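Local coordinates for 3-oxoacyl-[acyl-carrier-protein] reductase (Sinorhizobium meliloti, PDB 3U9L) that probably reduces 3-oxoacyl groups carried on acyl carrier protein with NADPH, as a member of the short-chain dehydrogenase/reductase family, at residues 100-103 against 104-107; 276-279 against 280-284; 221-224 against 225-229; 143-146 against 147-151. All blocks are in the same frame, centred on the assembly; numbering follows the deposited sequence.

Contact 1 (100-103 against 104-107); sequences FGPA and EAFT
With CG anti to its own carbonyl carbon and beside the backbone N (chi1 -75°), Phe-106 sends its ring back under the chain that precedes it, where its outer carbons meet three carbonyl oxygens in succession. The reach of the ring is read from three atoms in turn: CD2 of Phe-106 lies 3.4 Å from Pro-102 O, CE2 lies 3.4 Å from Gly-101 O, and CZ lies 3.7 Å from Phe-100 O. Gly-101 O sits in the plane of the ring, so the slightly positive C-H rim faces this oxygen, while the other two carbonyls approach obliquely. A side chain on Gly-101 would come close to CE2 of the ring, and the backbone there (phi 152°) would press a beta carbon against the preceding carbonyl.

The backbone turns under the ring through two bonds. Ala-105 N donates to Pro-102 O at 3.0 Å, and Phe-106 N to Ala-103 O at 3.2 Å, each bond spanning three residues as a 3-10 turn requires. Beside the first, CB of Ala-105 rests 4.2 Å from CG of Pro-102. Glu-104 instead extends away from the turn, and its carboxylate makes salt bridges with Arg-211 and with Arg-134 of the second subunit and a hydrogen bond with Tyr-215. Thr-107 then takes the N-cap position of helix 108-136. This is the 3-10 turn leading into the long helix that, in the short-chain dehydrogenase/reductase fold, packs at the dimer interface.

Contact 2 (276-279 against 280-284); sequences FSVL and DRLRA
Phe-276 O receives Asp-280 N at 2.7 Å, one rung of the ladder of i to i+4 bonds that identifies one alpha-helix, 272-289, the helix following the last strand of the Rossmann-type sheet. Further along it, Leu-282 N donates to Val-278 O with an N-H...O angle of 174°, close to straight, whereas Arg-281 N meets Ser-277 O less directly at 3.2 Å and 144°.

Charge enters through Asp-280. Its CG stands beside the backbone N (chi1 -70°), which folds the carboxylate back over the previous turn and brings CG to 3.0 Å from Phe-276 O. Both carboxylate oxygens of Asp-280 then lie near another acceptor, Phe-276 O, a cost probably offset by Arg-262 of strand 262-265: its NE forms a salt bridge with OD1, and the same arginine makes a cation-pi contact with Phe-276. Replaced by an alanine, Asp-280 would no longer offer its carboxylate, and Arg-262 would probably be left without its charge mate, its guanidinium freer to turn from the Phe-276 ring.

Van der Waals contacts run along a different side. Val-278 and Leu-282 lie alongside each other, CG1 of Val-278 touching CD1 of Leu-282 at 3.8 Å, and Gly-275 and Gly-271 of the second subunit pack against these two residues. Leu-279 and Arg-283 also lie side by side, pointing the same way, next to Ala-150 and Gly-151 of that subunit. The arginine chain, extended from CG to NE, passes Leu-279 O with CG at 3.3 Å, and its guanidinium carries Leu-279 CB over one face, 4.0 Å above the plane and offset toward the rim.

Contact 3 (221-224 against 225-229); sequences AGLG and EEIKK
Gly-222 O takes Glu-226 N at 3.0 Å in the first i to i+4 bond of a helical turn, and two more bonds follow, Leu-223 O with Ile-227 N at 2.7 Å and Gly-224 O with Lys-228 N at 3.0 Å. The motif is the amino-terminal turn of helix 223-233, with Gly-222 at the N-cap. The positive phi of that glycine (81°) would drive a beta carbon against the preceding carbonyl.

Among the side chains, Leu-223 carries the apolar contact. Its CG, anti to the backbone N (chi1 179°), swings to the side of the helix where Ile-227 lies, and the two chains pass at an angle: CG of Leu-223 sits 3.7 Å from CD1 of Ile-227. Tyr-156 packs on this leucine, while Pro-154 and Pro-155 pack on Ile-227, so the pair faces the loop before helix 158-179. The CD1 branch of the leucine touches both Ile-227 CG1 and the carboxylate of Glu-226. A serine in place of Leu-223 is likely to open a gap between Ile-227 and Tyr-156 and to take the methyl away from beside the Glu-226 carboxylate.

Charged groups contribute loosely. Lys-228 NZ and OE1 of Glu-225 form a long salt bridge at 3.9 Å, and Glu-226 reaches toward Arg-180 of the second subunit in a weak ion pair. Within the turn its extended chain lays the carboxylate beside the start of the helix: OE1 of Glu-226 is 3.7 Å from CD1 of Leu-223 and 3.6 Å from Leu-223 CA.

Contact 4 (143-146 against 147-151); sequences WISS and SSSAG
Ser-146 OG and Ser-148 OG stand 2.8 Å apart in a hydrogen bond whose donor may be either hydroxyl, the shortest direct bond between the two segments. The motif is a strand end running into a 3-10 turn: strand 139-144 of the Rossmann-type sheet stops, and residues 147-149 curl back so that Ser-149 N donates to Ser-146 O. That bond is straight at the hydrogen (167°) but comes from above the carbonyl plane.

Torsions set the hydroxyl pair. Ser-146 has OG anti to its backbone N (chi1 177°), which turns it forward along the chain, and Ser-148 answers with OG between the backbone N and the carbonyl carbon (chi1 67°), the crowded position. Two other hydroxyls turn to different partners. Ser-147 OG bonds Asp-270, and Ser-145 OG is held by Asp-168 of helix 158-179 while also accepting from a water.

In short-chain dehydrogenases/reductases the catalytic serine follows this strand, so this serine-rich turn is consistent with the active-site region; Ile-144 O also receives the NZ of Lys-164 close by. Phe-276 of helix 272-289 packs on Ser-149 and Ala-150 at the end of the turn. The water joins the two segments: it gives its hydrogen to Ser-145 OG at 2.6 Å and lies 2.5 Å from Ser-149 OG.

Overall arrangement
The four contacts fall into two touching pairs, each with centres about 14 Å apart. Contacts 1 and 3 meet where the Phe-100 ring comes to Gly-224 and Lys-228, with CZ of Phe-100 3.4 Å from Gly-224 O. Contacts 2 and 4 meet where CE2 of Phe-276 lies 3.7 Å from Ala-150 CB. The pairs stand apart: centres of contacts 1 and 2 are about 31 Å from each other, and the nearest atoms of contacts 3 and 4 about 12 Å. Contact 4, nearest the chain's centre and at the probable active-site region, is touched by contact 2 through the Phe-276 ring; every contact also reaches the second subunit.

Contact 1 (100-103 against 104-107)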
loop_
_atom_site.group_PDB
_atom_site.type_symbol
_atom_site.label_atom_id
_atom_site.label_comp_id
_atom_site.label_asym_id
_atom_site.label_seq_id
_atom_site.Cartn_x
_atom_site.Cartn_y
_atom_site.Cartn_z
ATOM N N PHE A 100 3.135 16.244 2.287
ATOM C CA PHE A 100 4.194 16.272 3.281
ATOM C C PHE A 100 3.676 16.746 4.627
ATOM O O PHE A 100 2.992 17.768 4.705
ATOM C CB PHE A 100 5.311 17.248 2.855
ATOM C CG PHE A 100 6.547 17.169 3.722
ATOM C CD1 PHE A 100 7.525 16.209 3.465
ATOM C CD2 PHE A 100 6.769 18.079 4.758
ATOM C CE1 PHE A 100 8.692 16.125 4.225
ATOM C CE2 PHE A 100 7.942 18.001 5.538
ATOM C CZ PHE A 100 8.905 17.039 5.257
ATOM N N GLY A 101 4.039 16.026 5.687
ATOM C CA GLY A 101 3.570 16.384 7.018
ATOM C C GLY A 101 3.506 15.155 7.911
ATOM O O GLY A 101 3.572 13.997 7.415
ATOM N N PRO A 102 3.323 15.396 9.221
ATOM C CA PRO A 102 3.216 14.346 10.219
ATOM C C PRO A 102 1.972 13.548 9.900
ATOM O O PRO A 102 0.893 14.124 9.656
ATOM C CB PRO A 102 2.955 15.093 11.543
ATOM C CG PRO A 102 3.052 16.583 11.231
ATOM C CD PRO A 102 3.236 16.778 9.783
ATOM N N ALA A 103 2.088 12.230 9.947
ATOM C CA ALA A 103 0.984 11.368 9.479
ATOM C C ALA A 103 -0.261 11.584 10.318
ATOM O O ALA A 103 -1.382 11.539 9.807
ATOM C CB ALA A 103 1.410 9.904 9.584
ATOM N N GLU A 104 -0.074 11.753 11.619
ATOM C CA GLU A 104 -1.192 11.949 12.553
ATOM C C GLU A 104 -2.039 13.151 12.211
ATOM O O GLU A 104 -3.214 13.166 12.544
ATOM C CB GLU A 104 -0.686 12.101 13.988
ATOM C CG GLU A 104 -1.785 11.803 15.080
ATOM C CD GLU A 104 -1.345 12.181 16.511
ATOM O OE1 GLU A 104 -0.141 11.996 16.833
ATOM O OE2 GLU A 104 -2.211 12.598 17.332
ATOM N N ALA A 105 -1.456 14.159 11.534
ATOM C CA ALA A 105 -2.146 15.425 11.241
ATOM C C ALA A 105 -2.959 15.373 9.957
ATOM O O ALA A 105 -3.760 16.278 9.659
ATOM C CB ALA A 105 -1.122 16.635 11.204
ATOM N N PHE A 106 -2.727 14.343 9.158
ATOM C CA PHE A 106 -3.555 14.059 7.977
ATOM C C PHE A 106 -4.825 13.359 8.401
ATOM O O PHE A 106 -4.776 12.408 9.180
ATOM C CB PHE A 106 -2.792 13.173 6.965
ATOM C CG PHE A 106 -1.741 13.908 6.185
ATOM C CD1 PHE A 106 -2.092 14.722 5.112
ATOM C CD2 PHE A 106 -0.413 13.800 6.535
ATOM C CE1 PHE A 106 -1.097 15.440 4.391
ATOM C CE2 PHE A 106 0.565 14.466 5.832
ATOM C CZ PHE A 106 0.232 15.297 4.754
ATOM N N THR A 107 -5.971 13.802 7.884
ATOM C CA THR A 107 -7.211 13.171 8.272
ATOM C C THR A 107 -7.451 11.841 7.506
ATOM O O THR A 107 -6.821 11.605 6.465
ATOM C CB THR A 107 -8.370 14.112 8.022
ATOM O OG1 THR A 107 -8.487 14.333 6.628
ATOM C CG2 THR A 107 -8.110 15.458 8.701
#

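Contact 2 (276-279 against 280-284)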
loop_
_atom_site.group_PDB
_atom_site.type_symbol
_atom_site.label_atom_id
_atom_site.label_comp_id
_atom_site.label_asym_id
_atom_site.label_seq_id
_atom_site.Cartn_x
_atom_site.Cartn_y
_atom_site.Cartn_z
ATOM N N PHE A 276 13.854 -4.376 -4.193
ATOM C CA PHE A 276 12.948 -5.001 -5.133
ATOM C C PHE A 276 13.523 -6.251 -5.775
ATOM O O PHE A 276 12.794 -7.139 -6.133
ATOM C CB PHE A 276 12.481 -4.037 -6.236
ATOM C CG PHE A 276 11.251 -3.207 -5.848
ATOM C CD1 PHE A 276 10.074 -3.813 -5.454
ATOM C CD2 PHE A 276 11.287 -1.819 -5.882
ATOM C CE1 PHE A 276 8.960 -3.040 -5.091
ATOM C CE2 PHE A 276 10.167 -1.030 -5.519
ATOM C CZ PHE A 276 9.004 -1.653 -5.147
ATOM N N SER A 277 14.820 -6.310 -5.966
ATOM C CA SER A 277 15.328 -7.469 -6.625
ATOM C C SER A 277 15.245 -8.689 -5.670
ATOM O O SER A 277 14.990 -9.820 -6.110
ATOM C CB SER A 277 16.745 -7.183 -7.145
ATOM O OG SER A 277 17.604 -7.424 -6.042
ATOM N N VAL A 278 15.415 -8.471 -4.369
ATOM C CA VAL A 278 15.070 -9.498 -3.375
ATOM C C VAL A 278 13.567 -9.811 -3.363
ATOM O O VAL A 278 13.170 -10.997 -3.476
ATOM C CB VAL A 278 15.547 -9.128 -1.923
ATOM C CG1 VAL A 278 14.974 -10.128 -0.908
ATOM C CG2 VAL A 278 17.090 -9.090 -1.867
ATOM N N LEU A 279 12.700 -8.795 -3.248
ATOM C CA LEU A 279 11.245 -9.119 -3.288
ATOM C C LEU A 279 10.817 -9.850 -4.566
ATOM O O LEU A 279 10.007 -10.785 -4.494
ATOM C CB LEU A 279 10.317 -7.911 -3.142
ATOM C CG LEU A 279 10.542 -7.099 -1.862
ATOM C CD1 LEU A 279 9.530 -5.944 -1.744
ATOM C CD2 LEU A 279 10.555 -7.937 -0.584
ATOM N N ASP A 280 11.276 -9.375 -5.728
ATOM C CA ASP A 280 10.947 -10.012 -6.993
ATOM C C ASP A 280 11.369 -11.512 -6.978
ATOM O O ASP A 280 10.684 -12.357 -7.541
ATOM C CB ASP A 280 11.673 -9.333 -8.158
ATOM C CG ASP A 280 11.133 -7.909 -8.449
ATOM O OD1 ASP A 280 10.068 -7.514 -7.878
ATOM O OD2 ASP A 280 11.770 -7.190 -9.271
ATOM N N ARG A 281 12.540 -11.788 -6.415
ATOM C CA ARG A 281 13.108 -13.143 -6.387
ATOM C C ARG A 281 12.243 -14.043 -5.478
ATOM O O ARG A 281 11.902 -15.173 -5.832
ATOM C CB ARG A 281 14.527 -13.092 -5.815
ATOM C CG ARG A 281 15.248 -14.393 -5.808
ATOM C CD ARG A 281 15.766 -14.648 -7.224
ATOM N NE ARG A 281 16.360 -15.979 -7.378
ATOM C CZ ARG A 281 17.061 -16.378 -8.428
ATOM N NH1 ARG A 281 17.325 -15.532 -9.440
ATOM N NH2 ARG A 281 17.560 -17.614 -8.421
ATOM N N LEU A 282 11.910 -13.556 -4.303
ATOM C CA LEU A 282 11.017 -14.278 -3.369
ATOM C C LEU A 282 9.621 -14.556 -3.958
ATOM O O LEU A 282 9.041 -15.586 -3.726
ATOM C CB LEU A 282 10.826 -13.496 -2.037
ATOM C CG LEU A 282 12.093 -13.256 -1.191
ATOM C CD1 LEU A 282 11.856 -12.115 -0.087
ATOM C CD2 LEU A 282 12.591 -14.549 -0.644
ATOM N N ARG A 283 9.086 -13.616 -4.712
ATOM C CA ARG A 283 7.763 -13.785 -5.305
ATOM C C ARG A 283 7.760 -14.815 -6.416
ATOM O O ARG A 283 6.845 -15.628 -6.517
ATOM C CB ARG A 283 7.271 -12.417 -5.803
ATOM C CG ARG A 283 6.798 -11.525 -4.650
ATOM C CD ARG A 283 6.594 -10.071 -5.084
ATOM N NE ARG A 283 6.197 -9.299 -3.896
ATOM C CZ ARG A 283 6.245 -7.966 -3.788
ATOM N NH1 ARG A 283 6.693 -7.225 -4.811
ATOM N NH2 ARG A 283 5.841 -7.399 -2.660
ATOM N N ALA A 284 8.770 -14.771 -7.283
ATOM C CA ALA A 284 8.943 -15.790 -8.297
ATOM C C ALA A 284 9.185 -17.170 -7.695
ATOM O O ALA A 284 8.690 -18.156 -8.224
ATOM C CB ALA A 284 10.095 -15.406 -9.339
#

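Contact 3 (221-224 against 225-229)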
loop_
_atom_site.group_PDB
_atom_site.type_symbol
_atom_site.label_atom_id
_atom_site.label_comp_id
_atom_site.label_asym_id
_atom_site.label_seq_id
_atom_site.Cartn_x
_atom_site.Cartn_y
_atom_site.Cartn_z
ATOM N N ALA A 221 9.833 19.315 16.870
ATOM C CA ALA A 221 10.094 20.687 16.430
ATOM C C ALA A 221 11.205 20.702 15.357
ATOM O O ALA A 221 12.258 20.120 15.570
ATOM C CB ALA A 221 10.479 21.579 17.670
ATOM N N GLY A 222 10.959 21.330 14.204
ATOM C CA GLY A 222 12.007 21.429 13.195
ATOM C C GLY A 222 12.216 20.173 12.304
ATOM O O GLY A 222 13.033 20.190 11.361
ATOM N N LEU A 223 11.514 19.084 12.594
ATOM C CA LEU A 223 11.778 17.816 11.901
ATOM C C LEU A 223 11.404 17.879 10.425
ATOM O O LEU A 223 12.141 17.381 9.573
ATOM C CB LEU A 223 11.060 16.637 12.603
ATOM C CG LEU A 223 11.246 15.261 11.941
ATOM C CD1 LEU A 223 12.708 14.908 11.888
ATOM C CD2 LEU A 223 10.423 14.147 12.688
ATOM N N GLY A 224 10.267 18.507 10.126
ATOM C CA GLY A 224 9.858 18.765 8.762
ATOM C C GLY A 224 10.961 19.372 7.893
ATOM O O GLY A 224 11.374 18.794 6.890
ATOM N N GLU A 225 11.487 20.544 8.305
ATOM C CA GLU A 225 12.552 21.173 7.536
ATOM C C GLU A 225 13.845 20.377 7.526
ATOM O O GLU A 225 14.595 20.420 6.562
ATOM C CB GLU A 225 12.861 22.563 8.104
ATOM C CG GLU A 225 11.719 23.517 7.851
ATOM C CD GLU A 225 11.429 23.716 6.344
ATOM O OE1 GLU A 225 10.273 24.098 6.055
ATOM O OE2 GLU A 225 12.330 23.496 5.459
ATOM N N GLU A 226 14.138 19.743 8.651
ATOM C CA GLU A 226 15.300 18.907 8.794
ATOM C C GLU A 226 15.227 17.762 7.750
ATOM O O GLU A 226 16.224 17.423 7.104
ATOM C CB GLU A 226 15.269 18.351 10.212
ATOM C CG GLU A 226 16.418 17.470 10.692
ATOM C CD GLU A 226 16.273 17.076 12.218
ATOM O OE1 GLU A 226 15.219 17.393 12.807
ATOM O OE2 GLU A 226 17.187 16.447 12.844
ATOM N N ILE A 227 14.043 17.163 7.606
ATOM C CA ILE A 227 13.875 16.103 6.600
ATOM C C ILE A 227 14.055 16.665 5.176
ATOM O O ILE A 227 14.777 16.091 4.348
ATOM C CB ILE A 227 12.483 15.414 6.715
ATOM C CG1 ILE A 227 12.403 14.558 8.008
ATOM C CG2 ILE A 227 12.222 14.569 5.465
ATOM C CD1 ILE A 227 10.990 14.215 8.443
ATOM N N LYS A 228 13.415 17.788 4.863
ATOM C CA LYS A 228 13.528 18.267 3.493
ATOM C C LYS A 228 14.947 18.541 3.096
ATOM O O LYS A 228 15.330 18.285 1.966
ATOM C CB LYS A 228 12.697 19.519 3.239
ATOM C CG LYS A 228 11.206 19.326 3.468
ATOM C CD LYS A 228 10.474 20.699 3.517
ATOM C CE LYS A 228 9.015 20.558 3.128
ATOM N NZ LYS A 228 8.251 21.795 3.594
ATOM N N LYS A 229 15.719 19.105 4.024
ATOM C CA LYS A 229 17.097 19.515 3.757
ATOM C C LYS A 229 17.967 18.249 3.668
ATOM O O LYS A 229 18.729 18.091 2.752
ATOM C CB LYS A 229 17.563 20.451 4.920
ATOM C CG LYS A 229 18.897 21.053 4.763
ATOM C CD LYS A 229 18.996 22.472 5.478
ATOM C CE LYS A 229 19.657 22.353 6.851
ATOM N NZ LYS A 229 20.339 23.613 7.385
#

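Contact 4 (143-146 against 147-151)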
loop_
_atom_site.group_PDB
_atom_site.type_symbol
_atom_site.label_atom_id
_atom_site.label_comp_id
_atom_site.label_asym_id
_atom_site.label_seq_id
_atom_site.Cartn_x
_atom_site.Cartn_y
_atom_site.Cartn_z
ATOM N N TRP A 143 3.821 0.658 -15.216
ATOM C CA TRP A 143 3.382 1.405 -14.046
ATOM C C TRP A 143 4.560 2.247 -13.597
ATOM O O TRP A 143 5.702 1.764 -13.581
ATOM C CB TRP A 143 3.021 0.405 -12.932
ATOM C CG TRP A 143 1.913 -0.587 -13.271
ATOM C CD1 TRP A 143 2.001 -1.687 -14.122
ATOM C CD2 TRP A 143 0.586 -0.595 -12.741
ATOM N NE1 TRP A 143 0.779 -2.383 -14.136
ATOM C CE2 TRP A 143 -0.090 -1.741 -13.292
ATOM C CE3 TRP A 143 -0.104 0.232 -11.841
ATOM C CZ2 TRP A 143 -1.417 -2.036 -12.974
ATOM C CZ3 TRP A 143 -1.390 -0.094 -11.500
ATOM C CH2 TRP A 143 -2.044 -1.195 -12.077
ATOM N N ILE A 144 4.319 3.494 -13.230
ATOM C CA ILE A 144 5.390 4.309 -12.622
ATOM C C ILE A 144 5.215 4.159 -11.160
ATOM O O ILE A 144 4.237 4.647 -10.567
ATOM C CB ILE A 144 5.314 5.810 -12.987
ATOM C CG1 ILE A 144 5.128 5.996 -14.480
ATOM C CG2 ILE A 144 6.541 6.597 -12.384
ATOM C CD1 ILE A 144 6.154 5.307 -15.297
ATOM N N SER A 145 6.143 3.450 -10.551
ATOM C CA SER A 145 6.015 3.113 -9.178
ATOM C C SER A 145 6.900 4.146 -8.463
ATOM O O SER A 145 6.988 5.290 -8.921
ATOM C CB SER A 145 6.543 1.704 -8.966
ATOM O OG SER A 145 6.353 1.265 -7.654
ATOM N N SER A 146 7.571 3.724 -7.390
ATOM C CA SER A 146 8.345 4.637 -6.570
ATOM C C SER A 146 9.412 3.873 -5.789
ATOM O O SER A 146 9.122 2.868 -5.162
ATOM C CB SER A 146 7.374 5.327 -5.597
ATOM O OG SER A 146 8.039 6.186 -4.726
ATOM N N SER A 147 10.642 4.378 -5.782
ATOM C CA SER A 147 11.705 3.761 -4.977
ATOM C C SER A 147 11.303 3.643 -3.507
ATOM O O SER A 147 11.814 2.775 -2.771
ATOM C CB SER A 147 13.009 4.592 -5.111
ATOM O OG SER A 147 12.922 5.812 -4.392
ATOM N N SER A 148 10.397 4.506 -3.052
ATOM C CA SER A 148 9.996 4.452 -1.651
ATOM C C SER A 148 9.317 3.138 -1.217
ATOM O O SER A 148 9.346 2.785 -0.029
ATOM C CB SER A 148 9.054 5.605 -1.351
ATOM O OG SER A 148 7.830 5.435 -2.052
ATOM N N SER A 149 8.719 2.403 -2.152
ATOM C CA SER A 149 8.004 1.176 -1.752
ATOM C C SER A 149 8.978 0.063 -1.383
ATOM O O SER A 149 8.567 -0.896 -0.803
ATOM C CB SER A 149 7.019 0.686 -2.833
ATOM O OG SER A 149 6.172 1.777 -3.237
ATOM N N ALA A 150 10.257 0.172 -1.721
ATOM C CA ALA A 150 11.235 -0.822 -1.222
ATOM C C ALA A 150 12.669 -0.270 -0.958
ATOM O O ALA A 150 13.637 -1.025 -1.034
ATOM C CB ALA A 150 11.343 -1.946 -2.187
ATOM N N GLY A 151 12.818 1.024 -0.741
ATOM C CA GLY A 151 14.128 1.579 -0.522
ATOM C C GLY A 151 14.082 2.467 0.727
ATOM O O GLY A 151 13.041 2.596 1.398
HETATM O O HOH W 1 5.404 2.400 -5.554
#